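Local coordinates for type IV pilus assembly protein PilF (Pseudomonas aeruginosa, PDB 2HO1) that drives outer-membrane localization and assembly of the PilQ secretin, a dodecamer, and is essential for type IV pilus function and twitching motility, at residues A71-Q82 with E93-N104; L108-Y116 with R142-Q153. All coordinates share one frame; numbering follows the deposited sequence. Where two conformers were deposited one is given.

How the interactions relate
Both contacts are helix pairs of one TPR superhelix and lie in series along the chain, interaction 1 closing before interaction 2 opens, with their centres about 16 Å apart. Their geometry differs: 71-82 and 93-104 run antiparallel with axes 7.6 Å apart, whereas 108-116 and 142-153 run nearly parallel at 10.1 Å. Helices 87-100 and 105-117 are successive and also touch: Y94, one face of whose ring is covered by A78 in interaction 1, has its CB 3.4 Å from CD1 of Y111, a residue of 108-116, and the two rings meet with planes about 25° apart. L98 CD1 adds a contact of 3.5 Å to Y111 CD2.

Interaction 1: A71-Q82 with E93-N104; sequences ADAHAALAVVFQ and EYRKALASDSRN
E93 bends at its second torsion (chi2 -56°) and brings its carboxylate to H74, whose first torsion places the ring beside the backbone N while the second turns ND1 to meet it. H74 ND1 donates to E93 OE1 over 2.6 Å at 164°, on the syn side of the carboxylate and close to the imidazole plane. The ring is fixed further: K96 CB lies over one face, 3.8 Å from the ring centroid, and NE2 is hydrogen-bonded to P68 O. E93 is a knob in a hole made by H74, L77, A78 and F81, with its CG at the edge of the F81 ring. A78 CB, which also lines that hole, sits over one face of the neighbouring Y94 ring, 3.6 Å from the centroid, a CH-pi contact. Y94 OH donates to Q82 OE1 over 2.7 Å, in the carbonyl plane, while Q82 NE2 is held by E117. At the other end small residues bring the backbones close, A71 CA lying 4.1 Å from A97 CA, and a water links D72 OD1 to ND2 of N104, whose OD1 caps V107 N. The helices cross at -163° with axes 7.6 Å apart, the close antiparallel helix pairing characteristic of TPR folds.

Interaction 2: L108-Y116 with R142-Q153; sequences LNNYGGFLY and RVFENLGLVSLQ
The N109 and N146 amides meet through one hydrogen bond, and the Y116 ring is approached obliquely by V150 CG2 and Q153 CG, whereas water lies in plane at the edge of the R142 guanidinium. These groups join helices assigned to TPR 3 and TPR 4; the parallel course, 22° between axes 10.1 Å apart, fits equivalent helices of successive repeats. N109 has CG anti to the main-chain nitrogen, which carries the amide across to the other helix. There N146 ND2 donates to N109 OD1 over 2.8 Å at 145°; the acceptor lies near the N146 amide plane, while the donor is tilted 33° from the N109 carbonyl plane. V143 CG2 packs against the same amide, 3.6 Å from N109 CG, and L128 of helix 121-131 touches both asparagines. G113 comes opposite N146 without a side chain between them, its CA 4.4 Å from N146 ND2. Further on, Y116 runs alongside V150, the two side chains pointing in opposite senses, with Y116 CD1 3.8 Å from V150 CG2, and crosses L149 at about a right angle. Water joins both ends: one molecule accepts from N109 ND2 and R142 NH2, and another, beside Y116 OH, donates to L149 O and accepts from Q153 NE2.

Interaction 1: A71-Q82 with E93-N104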
loop_
_atom_site.group_PDB
_atom_site.type_symbol
_atom_site.label_atom_id
_atom_site.label_comp_id
_atom_site.label_asym_id
_atom_site.label_seq_id
_atom_site.Cartn_x
_atom_site.Cartn_y
_atom_site.Cartn_z
ATOM N N ALA A 71 -19.937 2.910 12.532
ATOM C CA ALA A 71 -18.910 2.052 11.973
ATOM C C ALA A 71 -18.348 1.104 13.024
ATOM O O ALA A 71 -18.038 -0.062 12.726
ATOM C CB ALA A 71 -17.782 2.892 11.370
ATOM N N ASP A 72 -18.207 1.592 14.251
ATOM C CA ASP A 72 -17.660 0.751 15.293
ATOM C C ASP A 72 -18.649 -0.355 15.708
ATOM O O ASP A 72 -18.219 -1.426 16.119
ATOM C CB ASP A 72 -17.278 1.579 16.529
ATOM C CG ASP A 72 -15.961 2.348 16.362
ATOM O OD1 ASP A 72 -15.302 2.264 15.304
ATOM O OD2 ASP A 72 -15.581 3.041 17.322
ATOM N N ALA A 73 -19.949 -0.097 15.616
ATOM C CA ALA A 73 -20.932 -1.114 15.999
ATOM C C ALA A 73 -21.006 -2.184 14.915
ATOM O O ALA A 73 -21.069 -3.393 15.205
ATOM C CB ALA A 73 -22.289 -0.491 16.236
ATOM N N HIS A 74 -21.009 -1.754 13.659
ATOM C CA HIS A 74 -20.995 -2.734 12.569
ATOM C C HIS A 74 -19.718 -3.574 12.660
ATOM O O HIS A 74 -19.750 -4.807 12.564
ATOM C CB HIS A 74 -21.055 -2.026 11.233
ATOM C CG HIS A 74 -22.420 -1.540 10.896
ATOM N ND1 HIS A 74 -23.502 -2.389 10.788
ATOM C CD2 HIS A 74 -22.888 -0.296 10.656
ATOM C CE1 HIS A 74 -24.579 -1.685 10.494
ATOM N NE2 HIS A 74 -24.234 -0.413 10.406
ATOM N N ALA A 75 -18.593 -2.911 12.900
ATOM C CA ALA A 75 -17.308 -3.610 12.987
ATOM C C ALA A 75 -17.254 -4.661 14.095
ATOM O O ALA A 75 -16.709 -5.749 13.915
ATOM C CB ALA A 75 -16.179 -2.592 13.167
ATOM N N ALA A 76 -17.801 -4.334 15.260
ATOM C CA ALA A 76 -17.824 -5.274 16.369
ATOM C C ALA A 76 -18.749 -6.448 16.029
ATOM O O ALA A 76 -18.424 -7.610 16.291
ATOM C CB ALA A 76 -18.313 -4.561 17.646
ATOM N N LEU A 77 -19.912 -6.145 15.467
ATOM C CA LEU A 77 -20.849 -7.202 15.080
ATOM C C LEU A 77 -20.150 -8.116 14.057
ATOM O O LEU A 77 -20.317 -9.326 14.091
ATOM C CB LEU A 77 -22.122 -6.579 14.505
ATOM C CG LEU A 77 -23.376 -7.451 14.342
ATOM C CD1 LEU A 77 -23.755 -8.149 15.663
ATOM C CD2 LEU A 77 -24.516 -6.529 13.882
ATOM N N ALA A 78 -19.353 -7.523 13.161
ATOM C CA ALA A 78 -18.580 -8.267 12.180
ATOM C C ALA A 78 -17.674 -9.319 12.808
ATOM O O ALA A 78 -17.579 -10.431 12.297
ATOM C CB ALA A 78 -17.780 -7.325 11.298
ATOM N N VAL A 79 -17.015 -8.987 13.920
ATOM C CA VAL A 79 -16.159 -9.989 14.532
ATOM C C VAL A 79 -17.012 -10.991 15.315
ATOM O O VAL A 79 -16.574 -12.115 15.564
ATOM C CB VAL A 79 -15.083 -9.364 15.451
ATOM C CG1 VAL A 79 -14.410 -8.181 14.748
ATOM C CG2 VAL A 79 -15.693 -8.967 16.760
ATOM N N VAL A 80 -18.217 -10.588 15.714
ATOM C CA VAL A 80 -19.091 -11.519 16.430
ATOM C C VAL A 80 -19.365 -12.631 15.401
ATOM O O VAL A 80 -19.118 -13.791 15.675
ATOM C CB VAL A 80 -20.450 -10.921 16.866
ATOM C CG1 VAL A 80 -21.407 -12.074 17.271
ATOM C CG2 VAL A 80 -20.268 -9.960 18.068
ATOM N N PHE A 81 -19.837 -12.262 14.216
ATOM C CA PHE A 81 -20.138 -13.226 13.155
ATOM C C PHE A 81 -18.919 -14.027 12.696
ATOM O O PHE A 81 -19.011 -15.225 12.445
ATOM C CB PHE A 81 -20.763 -12.519 11.951
ATOM C CG PHE A 81 -22.151 -12.009 12.196
ATOM C CD1 PHE A 81 -23.104 -12.811 12.795
ATOM C CD2 PHE A 81 -22.507 -10.730 11.816
ATOM C CE1 PHE A 81 -24.381 -12.343 13.018
ATOM C CE2 PHE A 81 -23.783 -10.258 12.037
ATOM C CZ PHE A 81 -24.721 -11.065 12.638
ATOM N N GLN A 82 -17.792 -13.337 12.549
ATOM C CA GLN A 82 -16.549 -13.954 12.116
ATOM C C GLN A 82 -16.194 -15.027 13.120
ATOM O O GLN A 82 -15.786 -16.120 12.760
ATOM C CB GLN A 82 -15.452 -12.878 12.057
ATOM C CG GLN A 82 -14.011 -13.362 11.969
ATOM C CD GLN A 82 -13.035 -12.171 11.844
ATOM O OE1 GLN A 82 -13.434 -11.009 12.011
ATOM N NE2 GLN A 82 -11.777 -12.458 11.554
ATOM N N GLU A 93 -21.160 -7.085 7.450
ATOM C CA GLU A 93 -20.999 -6.116 8.522
ATOM C C GLU A 93 -19.692 -5.338 8.351
ATOM O O GLU A 93 -19.635 -4.158 8.655
ATOM C CB GLU A 93 -21.046 -6.804 9.874
ATOM C CG GLU A 93 -22.464 -7.185 10.332
ATOM C CD GLU A 93 -23.419 -5.993 10.368
ATOM O OE1 GLU A 93 -23.053 -4.923 10.915
ATOM O OE2 GLU A 93 -24.552 -6.127 9.860
ATOM N N TYR A 94 -18.636 -6.016 7.903
ATOM C CA TYR A 94 -17.381 -5.338 7.623
ATOM C C TYR A 94 -17.582 -4.278 6.551
ATOM O O TYR A 94 -17.057 -3.175 6.656
ATOM C CB TYR A 94 -16.301 -6.336 7.206
ATOM C CG TYR A 94 -15.489 -6.888 8.358
ATOM C CD1 TYR A 94 -14.900 -6.042 9.286
ATOM C CD2 TYR A 94 -15.308 -8.254 8.515
ATOM C CE1 TYR A 94 -14.159 -6.540 10.337
ATOM C CE2 TYR A 94 -14.568 -8.761 9.561
ATOM C CZ TYR A 94 -13.995 -7.900 10.470
ATOM O OH TYR A 94 -13.256 -8.401 11.513
ATOM N N ARG A 95 -18.368 -4.596 5.529
ATOM C CA ARG A 95 -18.625 -3.631 4.473
ATOM C C ARG A 95 -19.484 -2.470 4.946
ATOM O O ARG A 95 -19.267 -1.340 4.522
ATOM C CB ARG A 95 -19.260 -4.307 3.253
ATOM C CG ARG A 95 -18.312 -5.219 2.519
ATOM C CD ARG A 95 -18.988 -5.684 1.259
ATOM N NE ARG A 95 -18.404 -6.857 0.632
ATOM C CZ ARG A 95 -17.283 -6.872 -0.090
ATOM N NH1 ARG A 95 -16.575 -5.754 -0.278
ATOM N NH2 ARG A 95 -16.898 -8.005 -0.679
ATOM N N LYS A 96 -20.458 -2.731 5.816
ATOM C CA LYS A 96 -21.294 -1.646 6.315
ATOM C C LYS A 96 -20.456 -0.716 7.186
ATOM O O LYS A 96 -20.659 0.483 7.180
ATOM C CB LYS A 96 -22.489 -2.163 7.135
ATOM C CG LYS A 96 -23.552 -2.904 6.290
ATOM C CD LYS A 96 -24.744 -3.292 7.148
ATOM C CE LYS A 96 -25.822 -3.983 6.329
ATOM N NZ LYS A 96 -26.979 -4.325 7.212
ATOM N N ALA A 97 -19.526 -1.286 7.942
ATOM C CA ALA A 97 -18.646 -0.514 8.810
ATOM C C ALA A 97 -17.776 0.433 7.956
ATOM O O ALA A 97 -17.590 1.593 8.305
ATOM C CB ALA A 97 -17.783 -1.461 9.601
ATOM N N LEU A 98 -17.273 -0.063 6.831
ATOM C CA LEU A 98 -16.459 0.730 5.921
ATOM C C LEU A 98 -17.240 1.682 4.997
ATOM O O LEU A 98 -16.649 2.533 4.351
ATOM C CB LEU A 98 -15.606 -0.195 5.067
ATOM C CG LEU A 98 -14.631 -0.996 5.924
ATOM C CD1 LEU A 98 -14.013 -2.088 5.071
ATOM C CD2 LEU A 98 -13.546 -0.039 6.510
ATOM N N ALA A 99 -18.556 1.533 4.920
ATOM C CA ALA A 99 -19.346 2.398 4.060
ATOM C C ALA A 99 -19.268 3.757 4.712
ATOM O O ALA A 99 -19.070 4.778 4.051
ATOM C CB ALA A 99 -20.798 1.916 3.992
ATOM N N SER A 100 -19.395 3.748 6.034
ATOM C CA SER A 100 -19.331 4.965 6.826
ATOM C C SER A 100 -18.016 5.696 6.527
ATOM O O SER A 100 -18.014 6.787 5.945
ATOM C CB SER A 100 -19.437 4.601 8.305
ATOM O OG SER A 100 -20.627 3.855 8.529
ATOM N N ASP A 101 -16.903 5.093 6.936
ATOM C CA ASP A 101 -15.584 5.657 6.673
ATOM C C ASP A 101 -14.727 4.579 6.017
ATOM O O ASP A 101 -14.174 3.728 6.685
ATOM C CB ASP A 101 -14.920 6.158 7.970
ATOM C CG ASP A 101 -14.964 5.131 9.098
ATOM O OD1 ASP A 101 -15.411 3.977 8.848
ATOM O OD2 ASP A 101 -14.544 5.487 10.233
ATOM N N SER A 102 -14.649 4.622 4.692
ATOM C CA SER A 102 -13.873 3.655 3.909
ATOM C C SER A 102 -12.366 3.617 4.209
ATOM O O SER A 102 -11.676 2.694 3.753
ATOM C CB SER A 102 -14.042 3.945 2.418
ATOM O OG SER A 102 -13.521 5.231 2.119
ATOM N N ARG A 103 -11.858 4.606 4.954
ATOM C CA ARG A 103 -10.419 4.660 5.256
ATOM C C ARG A 103 -9.981 4.424 6.707
ATOM O O ARG A 103 -8.829 4.689 7.056
ATOM C CB ARG A 103 -9.817 5.966 4.714
ATOM C CG ARG A 103 -9.918 6.022 3.174
ATOM C CD ARG A 103 -9.098 7.142 2.510
ATOM N NE ARG A 103 -9.552 8.484 2.872
ATOM C CZ ARG A 103 -8.954 9.261 3.772
ATOM N NH1 ARG A 103 -7.866 8.830 4.403
ATOM N NH2 ARG A 103 -9.440 10.472 4.033
ATOM N N ASN A 104 -10.905 3.889 7.511
ATOM C CA ASN A 104 -10.692 3.538 8.908
ATOM C C ASN A 104 -9.698 2.373 8.983
ATOM O O ASN A 104 -10.061 1.217 8.742
ATOM C CB ASN A 104 -12.033 3.095 9.522
ATOM C CG ASN A 104 -11.915 2.731 10.974
ATOM O OD1 ASN A 104 -10.982 2.074 11.392
ATOM N ND2 ASN A 104 -12.885 3.142 11.752
HETATM O O HOH W 1 -12.534 2.653 14.569
HETATM O O HOH W 2 -15.244 5.310 13.617
#

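Interaction 2: L108-Y116 with R142-Q153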
loop_
_atom_site.group_PDB
_atom_site.type_symbol
_atom_site.label_atom_id
_atom_site.label_comp_id
_atom_site.label_asym_id
_atom_site.label_seq_id
_atom_site.Cartn_x
_atom_site.Cartn_y
_atom_site.Cartn_z
ATOM N N LEU A 108 -10.254 -1.588 8.489
ATOM C CA LEU A 108 -9.674 -2.122 7.263
ATOM C C LEU A 108 -8.738 -3.271 7.639
ATOM O O LEU A 108 -8.673 -4.283 6.939
ATOM C CB LEU A 108 -8.889 -1.052 6.506
ATOM C CG LEU A 108 -9.740 -0.046 5.702
ATOM C CD1 LEU A 108 -8.850 1.149 5.274
ATOM C CD2 LEU A 108 -10.364 -0.753 4.452
ATOM N N ASN A 109 -8.025 -3.141 8.748
ATOM C CA ASN A 109 -7.092 -4.196 9.121
ATOM C C ASN A 109 -7.828 -5.443 9.619
ATOM O O ASN A 109 -7.450 -6.536 9.268
ATOM C CB ASN A 109 -6.085 -3.697 10.172
ATOM C CG ASN A 109 -5.062 -4.764 10.541
ATOM O OD1 ASN A 109 -4.367 -5.312 9.681
ATOM N ND2 ASN A 109 -4.965 -5.061 11.815
ATOM N N ASN A 110 -8.879 -5.267 10.431
ATOM C CA ASN A 110 -9.661 -6.397 10.908
ATOM C C ASN A 110 -10.309 -7.117 9.701
ATOM O O ASN A 110 -10.336 -8.350 9.646
ATOM C CB ASN A 110 -10.763 -5.929 11.859
ATOM C CG ASN A 110 -10.216 -5.493 13.238
ATOM O OD1 ASN A 110 -9.093 -5.808 13.589
ATOM N ND2 ASN A 110 -11.024 -4.784 14.006
ATOM N N TYR A 111 -10.842 -6.346 8.754
ATOM C CA TYR A 111 -11.463 -6.935 7.577
ATOM C C TYR A 111 -10.425 -7.679 6.702
ATOM O O TYR A 111 -10.667 -8.820 6.257
ATOM C CB TYR A 111 -12.222 -5.853 6.785
ATOM C CG TYR A 111 -13.042 -6.354 5.579
ATOM C CD1 TYR A 111 -13.611 -7.647 5.559
ATOM C CD2 TYR A 111 -13.303 -5.506 4.494
ATOM C CE1 TYR A 111 -14.419 -8.064 4.483
ATOM C CE2 TYR A 111 -14.110 -5.909 3.423
ATOM C CZ TYR A 111 -14.663 -7.196 3.422
ATOM O OH TYR A 111 -15.391 -7.611 2.316
ATOM N N GLY A 112 -9.268 -7.063 6.466
ATOM C CA GLY A 112 -8.248 -7.741 5.685
ATOM C C GLY A 112 -7.774 -9.018 6.361
ATOM O O GLY A 112 -7.397 -10.022 5.686
ATOM N N GLY A 113 -7.777 -8.988 7.696
ATOM C CA GLY A 113 -7.393 -10.173 8.461
ATOM C C GLY A 113 -8.463 -11.256 8.195
ATOM O O GLY A 113 -8.154 -12.436 7.995
ATOM N N PHE A 114 -9.724 -10.830 8.178
ATOM C CA PHE A 114 -10.867 -11.735 7.923
ATOM C C PHE A 114 -10.698 -12.317 6.508
ATOM O O PHE A 114 -10.770 -13.545 6.306
ATOM C CB PHE A 114 -12.186 -10.952 8.014
ATOM C CG PHE A 114 -13.380 -11.697 7.452
ATOM C CD1 PHE A 114 -13.883 -12.833 8.095
ATOM C CD2 PHE A 114 -13.976 -11.284 6.262
ATOM C CE1 PHE A 114 -14.975 -13.552 7.557
ATOM C CE2 PHE A 114 -15.050 -11.983 5.715
ATOM C CZ PHE A 114 -15.555 -13.122 6.366
ATOM N N LEU A 115 -10.460 -11.433 5.539
ATOM C CA LEU A 115 -10.281 -11.861 4.155
ATOM C C LEU A 115 -9.167 -12.888 4.010
ATOM O O LEU A 115 -9.300 -13.839 3.235
ATOM C CB LEU A 115 -10.043 -10.660 3.235
ATOM C CG LEU A 115 -11.294 -9.783 3.122
ATOM C CD1 LEU A 115 -10.919 -8.442 2.485
ATOM C CD2 LEU A 115 -12.397 -10.523 2.321
ATOM N N TYR A 116 -8.086 -12.708 4.765
ATOM C CA TYR A 116 -6.945 -13.632 4.758
ATOM C C TYR A 116 -7.397 -15.037 5.260
ATOM O O TYR A 116 -7.051 -16.059 4.671
ATOM C CB TYR A 116 -5.835 -13.081 5.658
ATOM C CG TYR A 116 -4.701 -14.046 5.982
ATOM C CD1 TYR A 116 -3.770 -14.401 5.013
ATOM C CD2 TYR A 116 -4.574 -14.607 7.247
ATOM C CE1 TYR A 116 -2.747 -15.288 5.287
ATOM C CE2 TYR A 116 -3.541 -15.505 7.539
ATOM C CZ TYR A 116 -2.638 -15.836 6.547
ATOM O OH TYR A 116 -1.615 -16.711 6.788
ATOM N N ARG A 142 0.645 -4.317 12.884
ATOM C CA ARG A 142 -0.181 -5.502 12.576
ATOM C C ARG A 142 -0.610 -5.486 11.123
ATOM O O ARG A 142 -0.733 -6.536 10.484
ATOM C CB ARG A 142 -1.429 -5.534 13.463
ATOM C CG ARG A 142 -1.221 -6.323 14.744
ATOM C CD ARG A 142 -2.081 -5.837 15.931
ATOM N NE ARG A 142 -3.485 -5.528 15.627
ATOM C CZ ARG A 142 -4.423 -5.402 16.569
ATOM N NH1 ARG A 142 -4.096 -5.573 17.855
ATOM N NH2 ARG A 142 -5.682 -5.094 16.244
ATOM N N VAL A 143 -0.880 -4.286 10.608
ATOM C CA VAL A 143 -1.246 -4.159 9.221
ATOM C C VAL A 143 -0.112 -4.714 8.354
ATOM O O VAL A 143 -0.366 -5.459 7.403
ATOM C CB VAL A 143 -1.503 -2.682 8.849
ATOM C CG1 VAL A 143 -1.682 -2.549 7.366
ATOM C CG2 VAL A 143 -2.720 -2.171 9.607
ATOM N N PHE A 144 1.131 -4.361 8.670
ATOM C CA PHE A 144 2.263 -4.855 7.901
ATOM C C PHE A 144 2.510 -6.345 8.120
ATOM O O PHE A 144 3.012 -7.043 7.218
ATOM C CB PHE A 144 3.532 -4.073 8.216
ATOM C CG PHE A 144 3.560 -2.716 7.586
ATOM C CD1 PHE A 144 3.423 -2.575 6.202
ATOM C CD2 PHE A 144 3.681 -1.570 8.363
ATOM C CE1 PHE A 144 3.400 -1.336 5.608
ATOM C CE2 PHE A 144 3.657 -0.316 7.747
ATOM C CZ PHE A 144 3.516 -0.214 6.367
ATOM N N GLU A 145 2.216 -6.833 9.316
ATOM C CA GLU A 145 2.346 -8.261 9.535
ATOM C C GLU A 145 1.363 -8.959 8.566
ATOM O O GLU A 145 1.712 -9.924 7.900
ATOM C CB GLU A 145 1.962 -8.639 10.966
ATOM C CG GLU A 145 1.960 -10.156 11.176
ATOM C CD GLU A 145 1.555 -10.568 12.576
ATOM O OE1 GLU A 145 0.571 -10.007 13.117
ATOM O OE2 GLU A 145 2.229 -11.467 13.129
ATOM N N ASN A 146 0.134 -8.465 8.500
ATOM C CA ASN A 146 -0.878 -9.051 7.623
ATOM C C ASN A 146 -0.504 -9.003 6.145
ATOM O O ASN A 146 -0.767 -9.945 5.406
ATOM C CB ASN A 146 -2.246 -8.406 7.862
ATOM C CG ASN A 146 -2.880 -8.893 9.147
ATOM O OD1 ASN A 146 -2.579 -9.992 9.604
ATOM N ND2 ASN A 146 -3.756 -8.087 9.732
ATOM N N LEU A 147 0.128 -7.919 5.726
ATOM C CA LEU A 147 0.577 -7.787 4.345
ATOM C C LEU A 147 1.625 -8.862 4.095
ATOM O O LEU A 147 1.677 -9.464 3.017
ATOM C CB LEU A 147 1.147 -6.379 4.113
ATOM C CG LEU A 147 0.052 -5.315 3.916
ATOM C CD1 LEU A 147 0.667 -3.893 3.978
ATOM C CD2 LEU A 147 -0.650 -5.525 2.578
ATOM N N GLY A 148 2.475 -9.109 5.089
ATOM C CA GLY A 148 3.479 -10.161 4.949
ATOM C C GLY A 148 2.863 -11.561 4.872
ATOM O O GLY A 148 3.246 -12.379 4.036
ATOM N N LEU A 149 1.891 -11.851 5.725
ATOM C CA LEU A 149 1.277 -13.171 5.681
ATOM C C LEU A 149 0.555 -13.381 4.347
ATOM O O LEU A 149 0.682 -14.453 3.741
ATOM C CB LEU A 149 0.323 -13.359 6.870
ATOM C CG LEU A 149 0.992 -13.414 8.253
ATOM C CD1 LEU A 149 -0.050 -13.165 9.311
ATOM C CD2 LEU A 149 1.683 -14.748 8.502
ATOM N N VAL A 150 -0.183 -12.368 3.875
ATOM C CA VAL A 150 -0.886 -12.473 2.590
ATOM C C VAL A 150 0.146 -12.676 1.474
ATOM O O VAL A 150 -0.077 -13.450 0.538
ATOM C CB VAL A 150 -1.742 -11.190 2.300
ATOM C CG1 VAL A 150 -2.256 -11.186 0.850
ATOM C CG2 VAL A 150 -2.920 -11.108 3.287
ATOM N N SER A 151 1.292 -12.004 1.566
ATOM C CA SER A 151 2.311 -12.155 0.541
ATOM C C SER A 151 2.809 -13.602 0.483
ATOM O O SER A 151 3.119 -14.132 -0.606
ATOM C CB SER A 151 3.482 -11.192 0.795
ATOM O OG SER A 151 3.085 -9.858 0.553
ATOM N N LEU A 152 2.901 -14.237 1.652
ATOM C CA LEU A 152 3.324 -15.629 1.715
ATOM C C LEU A 152 2.405 -16.488 0.860
ATOM O O LEU A 152 2.859 -17.251 0.011
ATOM C CB LEU A 152 3.296 -16.126 3.160
ATOM C CG LEU A 152 4.631 -16.354 3.865
ATOM C CD1 LEU A 152 5.732 -15.536 3.233
ATOM C CD2 LEU A 152 4.503 -16.036 5.337
ATOM N N GLN A 153 1.104 -16.334 1.081
ATOM C CA GLN A 153 0.102 -17.090 0.347
ATOM C C GLN A 153 0.052 -16.769 -1.136
ATOM O O GLN A 153 -0.511 -17.530 -1.914
ATOM C CB GLN A 153 -1.280 -16.881 0.963
ATOM C CG GLN A 153 -1.380 -17.420 2.396
ATOM C CD GLN A 153 -0.804 -18.828 2.524
ATOM O OE1 GLN A 153 -1.135 -19.709 1.748
ATOM N NE2 GLN A 153 0.069 -19.030 3.502
HETATM O O HOH W 3 -6.538 -4.262 13.855
HETATM O O HOH W 4 0.572 -16.893 5.621
#